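Local coordinates for protein hydrogenase 3 maturation protease (Escherichia coli, PDB 2E85) that cleaves a 32-residue peptide from the C-terminus of the precursor of HycE, the large subunit of hydrogenase 3, as a maturation endopeptidase, at residues B[83-88]-B[96-101]. The protein carries 1 engineered substitution. Numbering follows the deposited sequence.
Sequences DIAEMF and PLNYLI
Ile-84 reaches over the first turn of helix 97-108 with its CG2 methyl, which lies 3.8 Å from Leu-97 CB and 3.6 Å from the backbone N of Asn-98. That methyl is turned opposite the backbone N of Ile-84 (N-CA-CB-CG2 anti), and Leu-97 CG and CD2 also come against it. One residue on, Ala-85 CB meets Asn-98 CB at 3.6 Å, where the backbones run closest, with CA atoms 5.0 Å apart. Asn-98 holds CG between its own backbone N and carbonyl carbon (chi1 81°), which brings one face of the amide under the Ala-85 methyl, Ala-85 CB 3.6 Å from Asn-98 CG.

Two waters join the helices. Water 1 accepts from Asn-98 N and probably donates to Ile-84 O, 2.9 Å from its oxygen; water 2 lies within hydrogen-bonding distance of Ala-85 O and, at 3.1 Å, of Asn-98 OD1, and probably donates to them. They thus link the Ile-84 and Ala-85 carbonyls to the start of helix 97-108. Asn-98 OD1 also accepts from Arg-54 of the second subunit, while ND2 donates to Asp-102 one turn further along, so both ends of the amide are held and its rotation is probably fixed. A leucine in place of Asn-98 would probably leave water 2, Asp-102 and Arg-54 of the second subunit without their amide partner.

The Leu-97 side chain is about 6 Å from that of Asp-65, which binds a calcium ion here and is probably a nickel ligand. Phe-88, with positive phi, closes helix 81-86 in a Schellman motif, and the connection from there to helix 97-108 carries His-93, another probable nickel ligand. Behind the water-bridged side, Ile-84 and Leu-97 both rest on Met-89 and on Phe-113 of strand 111-116, so that both helices pack against this strand.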
loop_
_atom_site.group_PDB
_atom_site.type_symbol
_atom_site.label_atom_id
_atom_site.label_comp_id
_atom_site.label_asym_id
_atom_site.label_seq_id
_atom_site.Cartn_x
_atom_site.Cartn_y
_atom_site.Cartn_z
ATOM N N ASP B 83 -7.661 6.208 14.068
ATOM C CA ASP B 83 -8.274 4.978 14.558
ATOM C C ASP B 83 -8.048 3.867 13.546
ATOM O O ASP B 83 -7.785 2.727 13.923
ATOM C CB ASP B 83 -9.762 5.186 14.837
ATOM C CG ASP B 83 -9.996 6.002 16.103
ATOM O OD1 ASP B 83 -9.191 5.859 17.058
ATOM O OD2 ASP B 83 -10.952 6.796 16.140
ATOM N N ILE B 84 -8.116 4.203 12.262
ATOM C CA ILE B 84 -7.635 3.262 11.231
ATOM C C ILE B 84 -6.243 2.706 11.533
ATOM O O ILE B 84 -6.055 1.495 11.471
ATOM C CB ILE B 84 -7.692 3.870 9.814
ATOM C CG1 ILE B 84 -9.144 4.262 9.508
ATOM C CG2 ILE B 84 -7.166 2.877 8.753
ATOM C CD1 ILE B 84 -10.154 3.173 9.201
ATOM N N ALA B 85 -5.293 3.578 11.892
ATOM C CA ALA B 85 -3.938 3.144 12.248
ATOM C C ALA B 85 -3.885 2.288 13.522
ATOM O O ALA B 85 -3.258 1.209 13.555
ATOM C CB ALA B 85 -3.004 4.364 12.350
ATOM N N GLU B 86 -4.558 2.769 14.564
ATOM C CA GLU B 86 -4.563 2.134 15.884
ATOM C C GLU B 86 -5.219 0.766 15.910
ATOM O O GLU B 86 -4.844 -0.094 16.720
ATOM C CB GLU B 86 -5.240 3.059 16.906
ATOM C CG GLU B 86 -4.314 4.120 17.467
ATOM C CD GLU B 86 -4.959 5.032 18.513
ATOM O OE1 GLU B 86 -5.793 4.552 19.324
ATOM O OE2 GLU B 86 -4.584 6.227 18.543
ATOM N N MET B 87 -6.208 0.588 15.037
ATOM C CA MET B 87 -6.977 -0.622 14.928
ATOM C C MET B 87 -6.231 -1.718 14.115
ATOM O O MET B 87 -6.667 -2.852 14.099
ATOM C CB MET B 87 -8.323 -0.347 14.244
ATOM C CG MET B 87 -9.350 0.558 14.981
ATOM S SD MET B 87 -10.798 0.870 13.886
ATOM C CE MET B 87 -11.566 -0.738 13.957
ATOM N N PHE B 88 -5.140 -1.351 13.456
ATOM C CA PHE B 88 -4.426 -2.224 12.478
ATOM C C PHE B 88 -5.369 -2.771 11.408
ATOM O O PHE B 88 -5.305 -3.956 11.032
ATOM C CB PHE B 88 -3.646 -3.361 13.171
ATOM C CG PHE B 88 -2.523 -2.876 14.045
ATOM C CD1 PHE B 88 -1.231 -2.712 13.526
ATOM C CD2 PHE B 88 -2.755 -2.566 15.388
ATOM C CE1 PHE B 88 -0.182 -2.253 14.344
ATOM C CE2 PHE B 88 -1.720 -2.098 16.210
ATOM C CZ PHE B 88 -0.432 -1.938 15.686
ATOM N N PRO B 96 -1.174 -2.091 5.777
ATOM C CA PRO B 96 -1.973 -1.312 6.735
ATOM C C PRO B 96 -2.753 -0.188 6.047
ATOM O O PRO B 96 -2.205 0.613 5.293
ATOM C CB PRO B 96 -0.934 -0.758 7.721
ATOM C CG PRO B 96 0.384 -0.940 7.063
ATOM C CD PRO B 96 0.269 -2.015 6.048
ATOM N N LEU B 97 -4.055 -0.152 6.281
ATOM C CA LEU B 97 -4.889 0.796 5.552
ATOM C C LEU B 97 -4.508 2.262 5.807
ATOM O O LEU B 97 -4.676 3.102 4.920
ATOM C CB LEU B 97 -6.368 0.563 5.868
ATOM C CG LEU B 97 -7.363 1.400 5.071
ATOM C CD1 LEU B 97 -7.241 1.199 3.574
ATOM C CD2 LEU B 97 -8.768 1.123 5.531
ATOM N N ASN B 98 -4.000 2.569 7.000
ATOM C CA ASN B 98 -3.646 3.946 7.336
ATOM C C ASN B 98 -2.580 4.492 6.394
ATOM O O ASN B 98 -2.557 5.690 6.123
ATOM C CB ASN B 98 -3.239 4.091 8.795
ATOM C CG ASN B 98 -1.807 3.686 9.046
ATOM O OD1 ASN B 98 -1.471 2.503 9.068
ATOM N ND2 ASN B 98 -0.944 4.681 9.219
ATOM N N TYR B 99 -1.724 3.608 5.877
ATOM C CA TYR B 99 -0.687 4.028 4.919
ATOM C C TYR B 99 -1.322 4.681 3.695
ATOM O O TYR B 99 -0.952 5.789 3.313
ATOM C CB TYR B 99 0.256 2.865 4.541
ATOM C CG TYR B 99 1.539 2.871 5.351
ATOM C CD1 TYR B 99 1.510 3.132 6.716
ATOM C CD2 TYR B 99 2.781 2.659 4.745
ATOM C CE1 TYR B 99 2.680 3.164 7.477
ATOM C CE2 TYR B 99 3.966 2.703 5.501
ATOM C CZ TYR B 99 3.904 2.948 6.861
ATOM O OH TYR B 99 5.042 2.996 7.636
ATOM N N LEU B 100 -2.312 4.007 3.117
ATOM C CA LEU B 100 -3.013 4.521 1.947
ATOM C C LEU B 100 -3.801 5.773 2.269
ATOM O O LEU B 100 -3.736 6.736 1.521
ATOM C CB LEU B 100 -3.968 3.488 1.382
ATOM C CG LEU B 100 -3.372 2.170 0.910
ATOM C CD1 LEU B 100 -2.812 1.459 2.123
ATOM C CD2 LEU B 100 -4.461 1.332 0.259
ATOM N N ILE B 101 -4.541 5.751 3.381
ATOM C CA ILE B 101 -5.402 6.896 3.748
ATOM C C ILE B 101 -4.578 8.145 4.039
ATOM O O ILE B 101 -4.905 9.234 3.552
ATOM C CB ILE B 101 -6.290 6.603 4.992
ATOM C CG1 ILE B 101 -7.137 5.343 4.771
ATOM C CG2 ILE B 101 -7.183 7.818 5.327
ATOM C CD1 ILE B 101 -8.142 5.367 3.593
HETATM O O HOH W 1 -4.215 0.615 9.365
HETATM O O HOH W 2 -2.078 0.190 11.093
#